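Local coordinates for putative diflavin flavoprotein A 3 (Synechocystis sp., PDB 6H0C) that probably carries electrons from NADH to oxygen and reduces it to water, this chain being its flavodiiron core, a metallo-beta-lactamase-like domain joined to a flavodoxin-like one, at residues 61-64 / 65-69; 111-114 / 115-119; 388-391 / 392-395. All blocks are in the same frame, centred on the assembly; numbering follows the deposited sequence.

Interaction 1 (61-64 / 65-69); sequences DNFV and GTLIQ
T66 closes a turn of helix 60-70 by giving two hydrogens to N62 O, in the beta-alpha-beta unit that runs from strand 49-52 through this helix to strand 78-80 of the metallo-beta-lactamase-like domain. The amide T66 N and the hydroxyl T66 OG1 each lie 2.8 Å from N62 O and come from opposite faces of the carbonyl plane, both tilted from it by about 30°. With chi1 at -66° the hydroxyl sits beside the threonine's own backbone N, where it can bend back to the carbonyl one turn earlier; the donor of a partly exposed side chain is thus satisfied inside the helix. Strand 4-11 passes this face, V5 touching N62 and T66.

The carbonyls of D61, F63 and V64 take the usual i to i+4 backbone hydrogen bonds. G65 N donates to D61 O at 2.9 Å, L67 N donates to F63 O at 2.8 Å, and I68 N reaches V64 O over 3.1 Å. On the buried side F63 and L67 run alongside each other with F17 of strand 14-21 against both, and L67 CD2 stands 3.9 Å from F63 CE2, oblique to the ring. V64 turns to L94 and L98 of helix 86-98. Its neighbour one turn on is packed tightly: I68 CG1 is 3.0 Å from V64 O, and I68 CD1 is pressed to 3.4 Å from V64 CG1.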
ATOM      1  N   ASP A  61      14.706   0.803 -16.010  1.00 34.80           N
ATOM      2  CA  ASP A  61      15.524   1.142 -17.175  1.00 38.02           C
ATOM      3  C   ASP A  61      14.750   1.726 -18.348  1.00 37.56           C
ATOM      4  O   ASP A  61      15.233   2.665 -18.980  1.00 37.53           O
ATOM      5  CB  ASP A  61      16.308  -0.084 -17.631  1.00 39.01           C
ATOM      6  CG  ASP A  61      17.308  -0.521 -16.605  1.00 41.03           C
ATOM      7  OD1 ASP A  61      17.626   0.299 -15.721  1.00 40.82           O
ATOM      8  OD2 ASP A  61      17.773  -1.671 -16.665  1.00 49.06           O
ATOM      9  N   ASN A  62      13.569   1.185 -18.649  1.00 35.10           N
ATOM     10  CA  ASN A  62      12.711   1.790 -19.670  1.00 36.41           C
ATOM     11  C   ASN A  62      12.353   3.200 -19.281  1.00 36.62           C
ATOM     12  O   ASN A  62      12.318   4.108 -20.115  1.00 36.28           O
ATOM     13  CB  ASN A  62      11.420   0.998 -19.873  1.00 36.75           C
ATOM     14  CG  ASN A  62      11.600  -0.191 -20.772  1.00 47.93           C
ATOM     15  OD1 ASN A  62      12.705  -0.475 -21.240  1.00 57.53           O
ATOM     16  ND2 ASN A  62      10.512  -0.917 -21.009  1.00 45.11           N
ATOM     17  N   PHE A  63      12.065   3.368 -17.996  1.00 34.31           N
ATOM     18  CA  PHE A  63      11.603   4.650 -17.512  1.00 33.36           C
ATOM     19  C   PHE A  63      12.694   5.705 -17.612  1.00 33.81           C
ATOM     20  O   PHE A  63      12.478   6.776 -18.184  1.00 30.00           O
ATOM     21  CB  PHE A  63      11.115   4.554 -16.070  1.00 27.43           C
ATOM     22  CG  PHE A  63      10.733   5.885 -15.490  1.00 26.67           C
ATOM     23  CD1 PHE A  63       9.524   6.477 -15.827  1.00 31.08           C
ATOM     24  CD2 PHE A  63      11.589   6.556 -14.636  1.00 25.85           C
ATOM     25  CE1 PHE A  63       9.162   7.712 -15.303  1.00 29.48           C
ATOM     26  CE2 PHE A  63      11.238   7.787 -14.109  1.00 29.83           C
ATOM     27  CZ  PHE A  63      10.024   8.368 -14.443  1.00 29.71           C
ATOM     28  N   VAL A  64      13.857   5.405 -17.038  1.00 32.29           N
ATOM     29  CA  VAL A  64      14.950   6.370 -17.032  1.00 31.28           C
ATOM     30  C   VAL A  64      15.385   6.622 -18.467  1.00 34.14           C
ATOM     31  O   VAL A  64      15.677   7.753 -18.847  1.00 34.17           O
ATOM     32  CB  VAL A  64      16.143   5.892 -16.183  1.00 30.67           C
ATOM     33  CG1 VAL A  64      17.363   6.780 -16.416  1.00 28.91           C
ATOM     34  CG2 VAL A  64      15.760   5.887 -14.718  1.00 32.42           C
ATOM     35  N   GLY A  65      15.389   5.558 -19.264  1.00 37.97           N
ATOM     36  CA  GLY A  65      15.753   5.646 -20.664  1.00 37.43           C
ATOM     37  C   GLY A  65      14.817   6.568 -21.408  1.00 37.76           C
ATOM     38  O   GLY A  65      15.255   7.405 -22.189  1.00 43.63           O
ATOM     39  N   THR A  66      13.525   6.424 -21.146  1.00 33.49           N
ATOM     40  CA  THR A  66      12.513   7.253 -21.788  1.00 31.53           C
ATOM     41  C   THR A  66      12.539   8.698 -21.300  1.00 34.03           C
ATOM     42  O   THR A  66      12.489   9.640 -22.092  1.00 36.67           O
ATOM     43  CB  THR A  66      11.117   6.685 -21.548  1.00 31.94           C
ATOM     44  OG1 THR A  66      11.006   5.427 -22.214  1.00 38.53           O
ATOM     45  CG2 THR A  66      10.070   7.628 -22.090  1.00 33.46           C
ATOM     46  N   LEU A  67      12.614   8.864 -19.988  1.00 33.54           N
ATOM     47  CA  LEU A  67      12.602  10.189 -19.384  1.00 35.87           C
ATOM     48  C   LEU A  67      13.726  11.076 -19.915  1.00 41.53           C
ATOM     49  O   LEU A  67      13.494  12.223 -20.286  1.00 41.61           O
ATOM     50  CB  LEU A  67      12.703  10.071 -17.864  1.00 32.01           C
ATOM     51  CG  LEU A  67      12.572  11.379 -17.086  1.00 32.05           C
ATOM     52  CD1 LEU A  67      11.255  12.076 -17.445  1.00 29.69           C
ATOM     53  CD2 LEU A  67      12.677  11.126 -15.575  1.00 30.87           C
ATOM     54  N   ILE A  68      14.937  10.531 -19.959  1.00 43.30           N
ATOM     55  CA  ILE A  68      16.114  11.273 -20.406  1.00 45.62           C
ATOM     56  C   ILE A  68      15.964  11.845 -21.818  1.00 45.11           C
ATOM     57  O   ILE A  68      16.640  12.807 -22.188  1.00 44.88           O
ATOM     58  CB  ILE A  68      17.358  10.378 -20.353  1.00 53.68           C
ATOM     59  CG1 ILE A  68      17.676  10.030 -18.899  1.00 56.97           C
ATOM     60  CG2 ILE A  68      18.547  11.063 -20.985  1.00 60.25           C
ATOM     61  CD1 ILE A  68      18.692   8.939 -18.749  1.00 61.31           C
ATOM     62  N   GLN A  69      15.064  11.269 -22.602  1.00 42.35           N
ATOM     63  CA  GLN A  69      14.849  11.752 -23.952  1.00 42.17           C
ATOM     64  C   GLN A  69      13.889  12.922 -23.957  1.00 48.13           C
ATOM     65  O   GLN A  69      13.793  13.647 -24.941  1.00 52.63           O
ATOM     66  CB  GLN A  69      14.335  10.624 -24.839  1.00 50.90           C
ATOM     67  CG  GLN A  69      15.324   9.468 -24.938  1.00 62.73           C
ATOM     68  CD  GLN A  69      14.876   8.384 -25.895  1.00 76.90           C
ATOM     69  OE1 GLN A  69      14.058   8.623 -26.785  1.00 81.64           O
ATOM     70  NE2 GLN A  69      15.410   7.180 -25.715  1.00 82.59           N
TER

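Interaction 2 (111-114 / 115-119)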
ATOM      1  N   ALA A 111      10.337   9.480   4.880  1.00 28.68           N
ATOM      2  CA  ALA A 111      11.702   9.957   5.069  1.00 34.27           C
ATOM      3  C   ALA A 111      12.502   9.000   5.955  1.00 38.81           C
ATOM      4  O   ALA A 111      13.648   8.660   5.644  1.00 36.80           O
ATOM      5  CB  ALA A 111      11.698  11.356   5.667  1.00 31.66           C
ATOM      6  N   GLN A 112      11.893   8.568   7.058  1.00 34.45           N
ATOM      7  CA  GLN A 112      12.529   7.608   7.956  1.00 34.45           C
ATOM      8  C   GLN A 112      12.835   6.298   7.236  1.00 39.06           C
ATOM      9  O   GLN A 112      13.924   5.737   7.375  1.00 37.92           O
ATOM     10  CB  GLN A 112      11.641   7.347   9.168  1.00 39.89           C
ATOM     11  CG  GLN A 112      11.449   8.561  10.043  1.00 51.07           C
ATOM     12  CD  GLN A 112      10.281   8.422  10.990  1.00 63.87           C
ATOM     13  OE1 GLN A 112       9.515   7.463  10.916  1.00 69.05           O
ATOM     14  NE2 GLN A 112      10.134   9.390  11.884  1.00 73.37           N
ATOM     15  N   ASN A 113      11.865   5.822   6.458  1.00 34.83           N
ATOM     16  CA  ASN A 113      12.027   4.618   5.649  1.00 35.00           C
ATOM     17  C   ASN A 113      13.193   4.760   4.658  1.00 38.65           C
ATOM     18  O   ASN A 113      14.119   3.934   4.622  1.00 35.39           O
ATOM     19  CB  ASN A 113      10.711   4.323   4.915  1.00 29.97           C
ATOM     20  CG  ASN A 113      10.682   2.945   4.286  1.00 34.14           C
ATOM     21  OD1 ASN A 113      11.574   2.122   4.516  1.00 38.28           O
ATOM     22  ND2 ASN A 113       9.645   2.681   3.493  1.00 28.84           N
ATOM     23  N   LEU A 114      13.146   5.839   3.881  1.00 35.85           N
ATOM     24  CA  LEU A 114      14.124   6.113   2.834  1.00 33.67           C
ATOM     25  C   LEU A 114      15.549   6.229   3.377  1.00 37.25           C
ATOM     26  O   LEU A 114      16.508   5.821   2.723  1.00 37.10           O
ATOM     27  CB  LEU A 114      13.733   7.394   2.101  1.00 36.11           C
ATOM     28  CG  LEU A 114      14.280   7.641   0.699  1.00 37.72           C
ATOM     29  CD1 LEU A 114      13.928   6.494  -0.220  1.00 35.99           C
ATOM     30  CD2 LEU A 114      13.728   8.952   0.161  1.00 35.65           C
ATOM     31  N   GLU A 115      15.686   6.788   4.574  1.00 37.25           N
ATOM     32  CA  GLU A 115      16.999   6.926   5.195  1.00 42.37           C
ATOM     33  C   GLU A 115      17.599   5.552   5.468  1.00 40.76           C
ATOM     34  O   GLU A 115      18.780   5.326   5.231  1.00 45.41           O
ATOM     35  CB  GLU A 115      16.909   7.756   6.482  1.00 57.63           C
ATOM     36  CG  GLU A 115      16.613   9.245   6.229  1.00 70.37           C
ATOM     37  CD  GLU A 115      16.370  10.052   7.503  1.00 74.18           C
ATOM     38  OE1 GLU A 115      15.873  11.197   7.387  1.00 74.60           O
ATOM     39  OE2 GLU A 115      16.671   9.547   8.610  1.00 71.62           O
ATOM     40  N   LYS A 116      16.786   4.620   5.943  1.00 41.97           N
ATOM     41  CA  LYS A 116      17.275   3.258   6.117  1.00 42.00           C
ATOM     42  C   LYS A 116      17.541   2.631   4.751  1.00 43.74           C
ATOM     43  O   LYS A 116      18.638   2.147   4.505  1.00 47.22           O
ATOM     44  CB  LYS A 116      16.288   2.414   6.930  1.00 44.83           C
ATOM     45  CG  LYS A 116      16.120   2.906   8.370  1.00 59.35           C
ATOM     46  CD  LYS A 116      15.348   1.918   9.237  1.00 70.32           C
ATOM     47  CE  LYS A 116      13.911   1.740   8.761  1.00 78.51           C
ATOM     48  NZ  LYS A 116      13.054   2.930   9.043  1.00 81.62           N
ATOM     49  N   LEU A 117      16.551   2.676   3.857  1.00 42.79           N
ATOM     50  CA  LEU A 117      16.659   2.063   2.528  1.00 36.97           C
ATOM     51  C   LEU A 117      17.877   2.510   1.725  1.00 42.38           C
ATOM     52  O   LEU A 117      18.455   1.719   0.988  1.00 50.66           O
ATOM     53  CB  LEU A 117      15.405   2.352   1.710  1.00 32.34           C
ATOM     54  CG  LEU A 117      14.129   1.659   2.173  1.00 33.35           C
ATOM     55  CD1 LEU A 117      12.953   2.005   1.266  1.00 33.87           C
ATOM     56  CD2 LEU A 117      14.363   0.165   2.203  1.00 36.70           C
ATOM     57  N   LEU A 118      18.257   3.774   1.851  1.00 41.24           N
ATOM     58  CA  LEU A 118      19.392   4.304   1.099  1.00 41.54           C
ATOM     59  C   LEU A 118      20.618   4.486   1.976  1.00 42.05           C
ATOM     60  O   LEU A 118      21.568   5.175   1.587  1.00 41.64           O
ATOM     61  CB  LEU A 118      19.036   5.641   0.452  1.00 40.00           C
ATOM     62  CG  LEU A 118      18.065   5.566  -0.716  1.00 40.03           C
ATOM     63  CD1 LEU A 118      17.816   6.960  -1.244  1.00 38.92           C
ATOM     64  CD2 LEU A 118      18.614   4.651  -1.805  1.00 37.13           C
ATOM     65  N   ALA A 119      20.582   3.879   3.161  1.00 41.77           N
ATOM     66  CA  ALA A 119      21.650   4.016   4.152  1.00 51.91           C
ATOM     67  C   ALA A 119      23.042   3.829   3.547  1.00 60.29           C
ATOM     68  O   ALA A 119      23.926   4.674   3.723  1.00 63.51           O
ATOM     69  CB  ALA A 119      21.441   3.026   5.288  1.00 50.99           C
TER
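L114 and L118 lie side by side and point the same way, their CD1 methyls 4.0 Å apart, along the flank that helix 108-117 turns to its neighbours. L92 of helix 86-98 and I104 of strand 103-106 pack on L114, whereas K93 and V123 meet L118. The second pair is turned differently: N113 and L117 are slanted across each other, and the amide oxygen N113 OD1 rests against carbon, 3.5 Å from both L117 CG and L117 CD1. A chi1 of -168° in N113 places its CG beside the carbonyl carbon and carries the amide toward the next turn. L117 also touches A86 and A89 of helix 86-98.

The helix is the crossover of the beta-alpha-beta unit joining strands 103-106 and 127-129 in the metallo-beta-lactamase-like domain, and A111 touches C106 of the first strand and I127 and V129 of the second. Toward solvent, E115 stretches back along the helix, its CG 3.1 Å from A111 O, a carbonyl that already accepts from E115 N. K116 instead folds at chi3 and chi4, which brings NZ round to a weak bond with Q112 O at 3.4 Å; K116 N reaches the same oxygen over a similar length, again weakly. L117 N donates to N113 O at 2.8 Å. L118, the first residue to leave helical phi/psi, still gives its N-H to L114 O.

Interaction 3 (388-391 / 392-395); sequences CEEA and GTDF
The carboxylate of D394 lies with one face over the backbone oxygen of E390, E390 O standing 3.4 Å from D394 CG almost directly along the normal to the group. The E390 carboxylate is turned steeply to it, the two planes meeting at about 73°. One oxygen, OE1, is directed to the D394 side, 4.2 Å from D394 OD1, a pairing of like charges that may raise the proton affinity of either group slightly. The other, OE2, accepts from a water at 2.9 Å, and that water also lies 3.0 Å from T393 OG1, bridging the two side chains one turn apart. T393 OG1 is further hydrogen-bonded to G279 O.

The backbone keeps regular i to i+4 hydrogen bonds, D394 N to E390 O and F395 N to A391 O, both 2.8 Å. E389 extends fully and its OE1 forms a salt bridge with K282.

Helix 382-404 packs beside helix 268-281 and against the sheet of the flavodoxin-like alpha/beta domain: C388 meets L272, A275 and I276 of helix 268-281, while A391 rests on F371 and I374 of strand 368-377 at the border of the parallel sheet.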
ATOM      1  N   CYS A 388      -3.303 -19.286   1.334  1.00 32.72           N
ATOM      2  CA  CYS A 388      -3.466 -18.261   2.364  1.00 31.95           C
ATOM      3  C   CYS A 388      -4.864 -17.633   2.336  1.00 31.29           C
ATOM      4  O   CYS A 388      -5.489 -17.424   3.380  1.00 30.82           O
ATOM      5  CB  CYS A 388      -2.402 -17.172   2.205  1.00 28.40           C
ATOM      6  SG  CYS A 388      -0.736 -17.728   2.611  1.00 36.22           S
ATOM      7  N   GLU A 389      -5.343 -17.322   1.138  1.00 28.73           N
ATOM      8  CA  GLU A 389      -6.673 -16.766   0.973  1.00 29.61           C
ATOM      9  C   GLU A 389      -7.690 -17.738   1.560  1.00 32.48           C
ATOM     10  O   GLU A 389      -8.607 -17.334   2.274  1.00 32.03           O
ATOM     11  CB  GLU A 389      -6.952 -16.480  -0.510  1.00 35.46           C
ATOM     12  CG  GLU A 389      -8.315 -15.874  -0.807  1.00 45.80           C
ATOM     13  CD  GLU A 389      -8.465 -15.437  -2.263  1.00 50.03           C
ATOM     14  OE1 GLU A 389      -9.478 -14.787  -2.593  1.00 52.79           O
ATOM     15  OE2 GLU A 389      -7.575 -15.744  -3.082  1.00 49.41           O
ATOM     16  N   GLU A 390      -7.497 -19.028   1.286  1.00 31.79           N
ATOM     17  CA  GLU A 390      -8.430 -20.053   1.745  1.00 29.70           C
ATOM     18  C   GLU A 390      -8.384 -20.191   3.259  1.00 32.04           C
ATOM     19  O   GLU A 390      -9.410 -20.395   3.904  1.00 34.40           O
ATOM     20  CB  GLU A 390      -8.127 -21.398   1.085  1.00 29.70           C
ATOM     21  CG  GLU A 390      -9.266 -22.380   1.201  1.00 35.51           C
ATOM     22  CD  GLU A 390     -10.529 -21.873   0.526  1.00 43.12           C
ATOM     23  OE1 GLU A 390     -11.632 -22.108   1.068  1.00 43.48           O
ATOM     24  OE2 GLU A 390     -10.412 -21.242  -0.550  1.00 43.53           O
ATOM     25  N   ALA A 391      -7.185 -20.074   3.827  1.00 34.62           N
ATOM     26  CA  ALA A 391      -7.020 -20.081   5.281  1.00 36.03           C
ATOM     27  C   ALA A 391      -7.773 -18.913   5.928  1.00 33.89           C
ATOM     28  O   ALA A 391      -8.428 -19.079   6.962  1.00 32.61           O
ATOM     29  CB  ALA A 391      -5.542 -20.032   5.652  1.00 33.82           C
ATOM     30  N   GLY A 392      -7.675 -17.736   5.311  1.00 30.35           N
ATOM     31  CA  GLY A 392      -8.420 -16.573   5.761  1.00 29.17           C
ATOM     32  C   GLY A 392      -9.914 -16.841   5.736  1.00 31.46           C
ATOM     33  O   GLY A 392     -10.635 -16.518   6.684  1.00 32.80           O
ATOM     34  N   THR A 393     -10.386 -17.441   4.648  1.00 26.50           N
ATOM     35  CA  THR A 393     -11.790 -17.805   4.550  1.00 27.16           C
ATOM     36  C   THR A 393     -12.171 -18.776   5.660  1.00 33.89           C
ATOM     37  O   THR A 393     -13.184 -18.578   6.320  1.00 39.89           O
ATOM     38  CB  THR A 393     -12.122 -18.423   3.188  1.00 30.17           C
ATOM     39  OG1 THR A 393     -11.993 -17.418   2.175  1.00 34.93           O
ATOM     40  CG2 THR A 393     -13.550 -18.964   3.176  1.00 29.21           C
ATOM     41  N   ASP A 394     -11.359 -19.810   5.875  1.00 33.01           N
ATOM     42  CA  ASP A 394     -11.599 -20.766   6.964  1.00 33.19           C
ATOM     43  C   ASP A 394     -11.690 -20.076   8.329  1.00 31.87           C
ATOM     44  O   ASP A 394     -12.562 -20.395   9.139  1.00 32.92           O
ATOM     45  CB  ASP A 394     -10.496 -21.828   7.008  1.00 38.79           C
ATOM     46  CG  ASP A 394     -10.597 -22.831   5.876  1.00 45.23           C
ATOM     47  OD1 ASP A 394     -11.668 -22.908   5.235  1.00 45.00           O
ATOM     48  OD2 ASP A 394      -9.603 -23.551   5.632  1.00 50.48           O
ATOM     49  N   PHE A 395     -10.778 -19.140   8.573  1.00 28.15           N
ATOM     50  CA  PHE A 395     -10.757 -18.360   9.806  1.00 27.86           C
ATOM     51  C   PHE A 395     -12.082 -17.612   9.953  1.00 30.93           C
ATOM     52  O   PHE A 395     -12.703 -17.630  11.018  1.00 32.25           O
ATOM     53  CB  PHE A 395      -9.566 -17.383   9.795  1.00 26.95           C
ATOM     54  CG  PHE A 395      -9.175 -16.845  11.157  1.00 31.91           C
ATOM     55  CD1 PHE A 395      -9.792 -15.717  11.683  1.00 31.90           C
ATOM     56  CD2 PHE A 395      -8.167 -17.448  11.894  1.00 32.14           C
ATOM     57  CE1 PHE A 395      -9.418 -15.215  12.923  1.00 31.12           C
ATOM     58  CE2 PHE A 395      -7.788 -16.945  13.131  1.00 27.57           C
ATOM     59  CZ  PHE A 395      -8.414 -15.830  13.644  1.00 25.21           C
TER
HETATM   60  O   HOH W   1     -10.686 -18.411  -0.312  1.00 48.89           O

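The three contacts follow one another along the chain, interactions 1 and 3 each within one helix, interaction 2 running over the C-terminal end of helix 108-117. Interactions 1 and 2 share the metallo-beta-lactamase-like domain, their centres about 24 Å apart and nearest atoms about 13 Å; helices 60-70 and 108-117 are both crossovers to parallel strands of the same mixed sheet, and helix 86-98 lies against both. Interaction 3 belongs to the flavodoxin-like domain, on the far side of the chain's centre, about 42 Å from interaction 1 and 34 Å from interaction 2 between centres, so each contact is local packing within one of the two modules of the flavodiiron core, and none touches another.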